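Local atomic coordinates of lipoxygenase (Cyanothece sp., PDB entry 5EK8), a protein that probably catalyses, as a non-heme iron 9R-lipoxygenase, the insertion of molecular oxygen into polyunsaturated fatty acids. Residues Asp184-Val188 with Gly189-Gln193; Arg400-Asp403 with Leu404-Pro408; Ala15-Leu18 with Lys19-Ser23. One frame throughout, in Å; residues are numbered along the deposited sequence.

Contact 1: residues Asp184-Val188 with Gly189-Gln193; sequences DDYSV and GRKFQ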
loop_
_atom_site.group_PDB
_atom_site.type_symbol
_atom_site.label_atom_id
_atom_site.label_comp_id
_atom_site.label_asym_id
_atom_site.label_seq_id
_atom_site.Cartn_x
_atom_site.Cartn_y
_atom_site.Cartn_z
ATOM N N ASP A 184 5.733 -13.302 -3.956
ATOM C CA ASP A 184 6.573 -12.107 -3.971
ATOM C C ASP A 184 6.928 -11.701 -2.540
ATOM O O ASP A 184 6.334 -10.784 -1.972
ATOM C CB ASP A 184 5.865 -10.964 -4.705
ATOM C CG ASP A 184 6.664 -9.668 -4.701
ATOM O OD1 ASP A 184 7.915 -9.723 -4.648
ATOM O OD2 ASP A 184 6.031 -8.590 -4.751
ATOM N N ASP A 185 7.902 -12.402 -1.964
ATOM C CA ASP A 185 8.295 -12.198 -0.571
ATOM C C ASP A 185 9.109 -10.930 -0.372
ATOM O O ASP A 185 9.672 -10.387 -1.322
ATOM C CB ASP A 185 9.099 -13.393 -0.067
ATOM C CG ASP A 185 8.864 -13.668 1.399
ATOM O OD1 ASP A 185 8.210 -12.828 2.060
ATOM O OD2 ASP A 185 9.335 -14.723 1.883
ATOM N N TYR A 186 9.169 -10.463 0.873
ATOM C CA TYR A 186 10.038 -9.343 1.232
ATOM C C TYR A 186 11.510 -9.679 0.990
ATOM O O TYR A 186 11.870 -10.841 0.806
ATOM C CB TYR A 186 9.880 -8.961 2.704
ATOM C CG TYR A 186 8.511 -8.523 3.163
ATOM C CD1 TYR A 186 7.878 -7.423 2.602
ATOM C CD2 TYR A 186 7.882 -9.175 4.210
ATOM C CE1 TYR A 186 6.634 -7.009 3.053
ATOM C CE2 TYR A 186 6.649 -8.769 4.668
ATOM C CZ TYR A 186 6.027 -7.689 4.092
ATOM O OH TYR A 186 4.792 -7.303 4.565
ATOM N N SER A 187 12.360 -8.658 1.005
ATOM C CA SER A 187 13.802 -8.877 1.076
ATOM C C SER A 187 14.125 -9.353 2.485
ATOM O O SER A 187 13.382 -9.055 3.422
ATOM C CB SER A 187 14.582 -7.600 0.752
ATOM O OG SER A 187 13.867 -6.763 -0.141
ATOM N N VAL A 188 15.222 -10.086 2.646
ATOM C CA VAL A 188 15.630 -10.532 3.975
ATOM C C VAL A 188 15.928 -9.339 4.883
ATOM O O VAL A 188 15.757 -9.414 6.101
ATOM C CB VAL A 188 16.867 -11.447 3.916
ATOM C CG1 VAL A 188 16.463 -12.864 3.545
ATOM C CG2 VAL A 188 17.881 -10.896 2.938
ATOM N N GLY A 189 16.364 -8.238 4.278
ATOM C CA GLY A 189 16.625 -7.013 5.009
ATOM C C GLY A 189 15.364 -6.436 5.622
ATOM O O GLY A 189 15.330 -6.129 6.811
ATOM N N ARG A 190 14.333 -6.286 4.796
ATOM C CA ARG A 190 13.019 -5.817 5.229
ATOM C C ARG A 190 12.490 -6.658 6.397
ATOM O O ARG A 190 12.007 -6.121 7.405
ATOM C CB ARG A 190 12.053 -5.841 4.034
ATOM C CG ARG A 190 10.572 -5.801 4.362
ATOM C CD ARG A 190 10.182 -4.539 5.113
ATOM N NE ARG A 190 8.765 -4.531 5.468
ATOM C CZ ARG A 190 8.205 -5.366 6.342
ATOM N NH1 ARG A 190 6.907 -5.283 6.603
ATOM N NH2 ARG A 190 8.936 -6.286 6.958
ATOM N N LYS A 191 12.615 -7.976 6.263
ATOM C CA LYS A 191 12.250 -8.907 7.327
ATOM C C LYS A 191 13.035 -8.649 8.618
ATOM O O LYS A 191 12.454 -8.530 9.699
ATOM C CB LYS A 191 12.479 -10.350 6.871
ATOM C CG LYS A 191 11.558 -10.825 5.763
ATOM C CD LYS A 191 11.495 -12.346 5.729
ATOM C CE LYS A 191 10.510 -12.856 4.676
ATOM N NZ LYS A 191 10.344 -14.349 4.741
ATOM N N PHE A 192 14.356 -8.558 8.490
ATOM C CA PHE A 192 15.237 -8.356 9.636
ATOM C C PHE A 192 14.930 -7.057 10.377
ATOM O O PHE A 192 14.840 -7.040 11.606
ATOM C CB PHE A 192 16.698 -8.365 9.190
ATOM C CG PHE A 192 17.212 -9.726 8.829
ATOM C CD1 PHE A 192 16.520 -10.865 9.204
ATOM C CD2 PHE A 192 18.390 -9.869 8.119
ATOM C CE1 PHE A 192 16.993 -12.123 8.873
ATOM C CE2 PHE A 192 18.871 -11.125 7.786
ATOM C CZ PHE A 192 18.172 -12.253 8.165
ATOM N N GLN A 193 14.766 -5.973 9.625
ATOM C CA GLN A 193 14.389 -4.691 10.211
ATOM C C GLN A 193 13.059 -4.810 10.945
ATOM O O GLN A 193 12.903 -4.300 12.063
ATOM C CB GLN A 193 14.298 -3.602 9.142
ATOM C CG GLN A 193 15.635 -3.159 8.595
ATOM C CD GLN A 193 15.589 -1.741 8.071
ATOM O OE1 GLN A 193 14.620 -1.015 8.308
ATOM N NE2 GLN A 193 16.635 -1.335 7.351
#

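Contact 2: residues Arg400-Asp403 with Leu404-Pro408; sequences RGDD and LLVEP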
loop_
_atom_site.group_PDB
_atom_site.type_symbol
_atom_site.label_atom_id
_atom_site.label_comp_id
_atom_site.label_asym_id
_atom_site.label_seq_id
_atom_site.Cartn_x
_atom_site.Cartn_y
_atom_site.Cartn_z
ATOM N N ARG A 400 -0.963 -8.774 5.605
ATOM C CA ARG A 400 -0.636 -8.666 7.025
ATOM C C ARG A 400 -1.620 -7.740 7.739
ATOM O O ARG A 400 -2.076 -8.025 8.848
ATOM C CB ARG A 400 0.799 -8.162 7.208
ATOM C CG ARG A 400 1.173 -7.823 8.649
ATOM C CD ARG A 400 1.014 -9.021 9.573
ATOM N NE ARG A 400 1.406 -8.697 10.940
ATOM C CZ ARG A 400 1.220 -9.499 11.982
ATOM N NH1 ARG A 400 0.638 -10.680 11.817
ATOM N NH2 ARG A 400 1.612 -9.119 13.191
ATOM N N GLY A 401 -1.940 -6.628 7.084
ATOM C CA GLY A 401 -2.896 -5.671 7.603
ATOM C C GLY A 401 -4.264 -6.294 7.780
ATOM O O GLY A 401 -5.047 -5.851 8.620
ATOM N N ASP A 402 -4.552 -7.328 6.992
ATOM C CA ASP A 402 -5.789 -8.093 7.165
ATOM C C ASP A 402 -5.945 -8.664 8.577
ATOM O O ASP A 402 -7.055 -8.975 9.006
ATOM C CB ASP A 402 -5.867 -9.230 6.147
ATOM C CG ASP A 402 -6.194 -8.744 4.753
ATOM O OD1 ASP A 402 -6.747 -7.629 4.628
ATOM O OD2 ASP A 402 -5.900 -9.481 3.786
ATOM N N ASP A 403 -4.830 -8.810 9.291
ATOM C CA ASP A 403 -4.854 -9.247 10.683
ATOM C C ASP A 403 -4.490 -8.112 11.640
ATOM O O ASP A 403 -5.011 -8.039 12.754
ATOM C CB ASP A 403 -3.890 -10.415 10.902
ATOM C CG ASP A 403 -4.178 -11.593 9.994
ATOM O OD1 ASP A 403 -5.309 -12.122 10.030
ATOM O OD2 ASP A 403 -3.268 -11.983 9.233
ATOM N N LEU A 404 -3.594 -7.229 11.206
ATOM C CA LEU A 404 -2.987 -6.250 12.107
ATOM C C LEU A 404 -3.689 -4.891 12.154
ATOM O O LEU A 404 -3.724 -4.246 13.204
ATOM C CB LEU A 404 -1.525 -6.039 11.722
ATOM C CG LEU A 404 -0.693 -5.221 12.708
ATOM C CD1 LEU A 404 -0.435 -6.022 13.988
ATOM C CD2 LEU A 404 0.609 -4.778 12.061
ATOM N N LEU A 405 -4.238 -4.447 11.027
ATOM C CA LEU A 405 -4.827 -3.111 10.967
ATOM C C LEU A 405 -6.344 -3.122 10.791
ATOM O O LEU A 405 -7.056 -2.355 11.447
ATOM C CB LEU A 405 -4.197 -2.300 9.833
ATOM C CG LEU A 405 -2.676 -2.130 9.852
ATOM C CD1 LEU A 405 -2.255 -1.087 8.823
ATOM C CD2 LEU A 405 -2.171 -1.763 11.244
ATOM N N VAL A 406 -6.831 -3.992 9.910
ATOM C CA VAL A 406 -8.228 -3.950 9.485
ATOM C C VAL A 406 -9.000 -5.245 9.764
ATOM O O VAL A 406 -10.045 -5.500 9.159
ATOM C CB VAL A 406 -8.324 -3.621 7.982
ATOM C CG1 VAL A 406 -7.592 -2.323 7.689
ATOM C CG2 VAL A 406 -7.746 -4.751 7.142
ATOM N N GLU A 407 -8.488 -6.056 10.686
ATOM C CA GLU A 407 -9.208 -7.239 11.152
ATOM C C GLU A 407 -10.465 -6.807 11.910
ATOM O O GLU A 407 -10.395 -5.953 12.796
ATOM C CB GLU A 407 -8.299 -8.114 12.033
ATOM C CG GLU A 407 -8.981 -8.781 13.230
ATOM C CD GLU A 407 -9.774 -10.025 12.865
ATOM O OE1 GLU A 407 -9.537 -10.588 11.773
ATOM O OE2 GLU A 407 -10.637 -10.439 13.672
ATOM N N PRO A 408 -11.621 -7.392 11.551
ATOM C CA PRO A 408 -12.964 -7.077 12.060
ATOM C C PRO A 408 -13.063 -6.762 13.559
ATOM O O PRO A 408 -13.958 -6.011 13.946
ATOM C CB PRO A 408 -13.748 -8.351 11.736
ATOM C CG PRO A 408 -13.141 -8.821 10.461
ATOM C CD PRO A 408 -11.671 -8.452 10.526
#

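Contact 3: residues Ala15-Leu18 with Lys19-Ser23; sequences ALVL and KVIDS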
loop_
_atom_site.group_PDB
_atom_site.type_symbol
_atom_site.label_atom_id
_atom_site.label_comp_id
_atom_site.label_asym_id
_atom_site.label_seq_id
_atom_site.Cartn_x
_atom_site.Cartn_y
_atom_site.Cartn_z
ATOM N N ALA A 15 6.021 -12.190 22.651
ATOM C CA ALA A 15 7.359 -11.793 23.070
ATOM C C ALA A 15 8.383 -12.890 22.773
ATOM O O ALA A 15 9.407 -12.643 22.127
ATOM C CB ALA A 15 7.362 -11.452 24.544
ATOM N N LEU A 16 8.082 -14.104 23.229
ATOM C CA LEU A 16 8.974 -15.247 23.044
ATOM C C LEU A 16 9.267 -15.525 21.571
ATOM O O LEU A 16 10.421 -15.742 21.186
ATOM C CB LEU A 16 8.371 -16.491 23.690
ATOM C CG LEU A 16 8.150 -16.441 25.202
ATOM C CD1 LEU A 16 7.550 -17.749 25.722
ATOM C CD2 LEU A 16 9.450 -16.113 25.926
ATOM N N VAL A 17 8.221 -15.523 20.749
ATOM C CA VAL A 17 8.389 -15.747 19.319
ATOM C C VAL A 17 9.357 -14.722 18.740
ATOM O O VAL A 17 10.262 -15.073 17.975
ATOM C CB VAL A 17 7.051 -15.673 18.576
ATOM C CG1 VAL A 17 7.267 -15.744 17.074
ATOM C CG2 VAL A 17 6.140 -16.799 19.037
ATOM N N LEU A 18 9.179 -13.460 19.123
ATOM C CA LEU A 18 10.068 -12.416 18.637
ATOM C C LEU A 18 11.498 -12.647 19.093
ATOM O O LEU A 18 12.433 -12.287 18.385
ATOM C CB LEU A 18 9.572 -11.045 19.086
ATOM C CG LEU A 18 8.357 -10.588 18.266
ATOM C CD1 LEU A 18 7.744 -9.316 18.822
ATOM C CD2 LEU A 18 8.739 -10.404 16.803
ATOM N N LYS A 19 11.665 -13.258 20.263
ATOM C CA LYS A 19 13.003 -13.620 20.726
ATOM C C LYS A 19 13.626 -14.653 19.795
ATOM O O LYS A 19 14.791 -14.539 19.418
ATOM C CB LYS A 19 12.966 -14.176 22.150
ATOM C CG LYS A 19 12.171 -13.348 23.139
ATOM C CD LYS A 19 12.752 -11.966 23.327
ATOM C CE LYS A 19 11.931 -11.176 24.333
ATOM N NZ LYS A 19 12.507 -9.827 24.574
ATOM N N VAL A 20 12.836 -15.661 19.431
ATOM C CA VAL A 20 13.319 -16.740 18.574
ATOM C C VAL A 20 13.694 -16.259 17.171
ATOM O O VAL A 20 14.729 -16.650 16.628
ATOM C CB VAL A 20 12.274 -17.861 18.446
ATOM C CG1 VAL A 20 12.852 -19.038 17.679
ATOM C CG2 VAL A 20 11.806 -18.309 19.819
ATOM N N ILE A 21 12.855 -15.410 16.586
ATOM C CA ILE A 21 13.090 -14.958 15.220
ATOM C C ILE A 21 14.229 -13.945 15.147
ATOM O O ILE A 21 15.070 -14.016 14.253
ATOM C CB ILE A 21 11.816 -14.342 14.605
ATOM C CG1 ILE A 21 10.626 -15.277 14.819
ATOM C CG2 ILE A 21 12.007 -14.084 13.122
ATOM C CD1 ILE A 21 9.351 -14.783 14.207
ATOM N N ASP A 22 14.262 -13.006 16.089
ATOM C CA ASP A 22 15.329 -12.004 16.117
ATOM C C ASP A 22 16.569 -12.579 16.799
ATOM O O ASP A 22 17.080 -12.023 17.773
ATOM C CB ASP A 22 14.861 -10.727 16.822
ATOM C CG ASP A 22 15.748 -9.530 16.516
ATOM O OD1 ASP A 22 16.611 -9.645 15.617
ATOM O OD2 ASP A 22 15.573 -8.474 17.163
ATOM N N SER A 23 17.040 -13.702 16.265
ATOM C CA SER A 23 18.170 -14.437 16.814
ATOM C C SER A 23 18.853 -15.202 15.682
ATOM O O SER A 23 18.324 -15.243 14.571
ATOM C CB SER A 23 17.705 -15.387 17.921
ATOM O OG SER A 23 17.049 -16.518 17.381
#

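Contact 1: residues Asp184-Val188 with Gly189-Gln193
Tyr-186 and Arg-190 stack flat on each other at the N-terminal start of helix 188-214, where an extended loop runs into the first helical turn. Ring and guanidinium planes are only 16° apart, and Arg-190 CZ stands 4.0 Å from the centroid of the Tyr-186 ring, over its face, so the stack is also a cation-pi contact. Arg-190 reaches that face because its CG lies anti to the backbone N (chi1 162°) and the chain then bends at chi2. On the way Arg-190 CG passes 3.6 Å from Tyr-186 CG. NH1 of Arg-190 is hydrogen-bonded to the carbonyl O of Asn-667, and the Arg-190 side chain lies about 4 Å from that of the iron ligand Ile-668 and about 9 Å from the iron(II) ion.

Lys-191 leaves the same turn as an extended chain and meets Asp-185 at about a right angle. Its NZ forms a salt bridge of 3.1 Å with Asp-185 OD2, on the syn side but 33° out of the carboxylate plane. The other oxygen, Asp-185 OD1, accepts Tyr-186 N at 2.8 Å, which probably limits rotation of the carboxylate. Ser-187 holds the N-cap position without a capping bond, its OG being hydrogen-bonded to Asp-634; separately, its carbonyl O accepts Lys-191 N. Val-188 O, which receives Phe-192 N at 2.9 Å, also stands 3.1 Å above the plane of the Phe-192 ring, offset toward the rim.

Contact 2: residues Arg400-Asp403 with Leu404-Pro408
Gly-401 O is gripped by two backbone donors from the chain that follows it, Leu-405 N and Val-406 N, each at 2.9 Å. The Val-406 bond is nearly straight, with an N-H...O angle of 172°. One residue earlier, Arg-400 O also has two donors, but at i+3 and i+4: Asp-403 N and Leu-404 N, the latter at 2.9 Å. Beside these bonds, Leu-404 CB lies over one face of the Arg-400 guanidinium, and Leu-404 CD1 comes 3.8 Å from Arg-400 NH2. Val-406 CG2 rests against the Gly-401 carbonyl and meets Asp-402 OD1 at 3.9 Å, while Glu-407 CB touches the backbone oxygens of Asp-402 and Asp-403.

Further out, the two aspartates are held by arginines: Asp-402 pairs with Arg-173 and Asp-403 with Arg-399. Backbone bonds from Leu-404 to Leu-412 and from Leu-405 to Phe-413 tie the exit to helix 412-415. The buried Leu-405 side chain lies about 6 Å from the iron(II) ion and from the side chains of its ligands His-359 and His-364. This is a helix C-terminus that ends in a wider, pi-type turn (i to i+5) beside the lipoxygenase iron site.

Contact 3: residues Ala15-Leu18 with Lys19-Ser23
The last turns of the N-terminal helix 2-21 run through Ala-15-Leu-18 and Lys-19-Ser-23, joined by regular i to i+4 alpha-helical bonding. Lys-19 N, Val-20 N, Ile-21 N and Asp-22 N donate in turn to the carbonyl oxygens of Ala-15, Leu-16, Val-17 and Leu-18. Among these bonds, the one from Ile-21 N to Val-17 O, at 3.0 Å, enters nearly along the C=O axis, whereas Asp-22 N approaches Leu-18 O tilted 34° from the carbonyl plane as the helix runs out.

One helix turn apart, Val-17 and Ile-21 lie side by side and point the same way, with Val-17 CG1 3.7 Å from Ile-21 CD1. Ile-21 CG1 is anti to its own carbonyl carbon (chi1 -49°), and with chi2 extended CD1 reaches back to the valine branch. The same isoleucine also packs on Tyr-195 of helix 188-214 and Ile-30 of helix 24-36. With an alanine at Ile-21, Val-17 CG1 would probably lose its apolar mate, and a gap would be likely to open toward Tyr-195 and Ile-30. Lys-19 bends at chi2, and its aliphatic chain folds back past the Ala-15 carbonyl, with CD 3.6 Å from Ala-15 O.

Leu-18 leans on Asn-199 and Thr-202 of helix 188-214. Asp-22, the first residue off the helix, extends OD1 to Arg-27 in a salt bridge and OD2 to Asn-199 in a hydrogen bond. It forms the centre of an inverse gamma turn, and with Ser-23 at the next N-cap it makes a tight junction between two consecutive helices.

From the N terminus, contact 3 comes first, then contact 1, then contact 2. They follow in series: none nests in or crosses another, and each closes only a local turn. Contact 3 ends helix 2-21 and leads into helix 24-36, on which Val-188 and Phe-192 of contact 1 rest through Ala-34 and Ile-30. Through Leu-18 and Ile-21, contact 3 also touches helix 188-214, which contact 1 starts; the centres of the two contacts are about 16 Å apart. Contact 1 opens that helix after the strand-rich region, and its Tyr-186 leans on Asn-396 and Ile-397 of helix 394-404, the helix that contact 2 terminates. Together they link the N-terminal helices to the iron-bearing helical core.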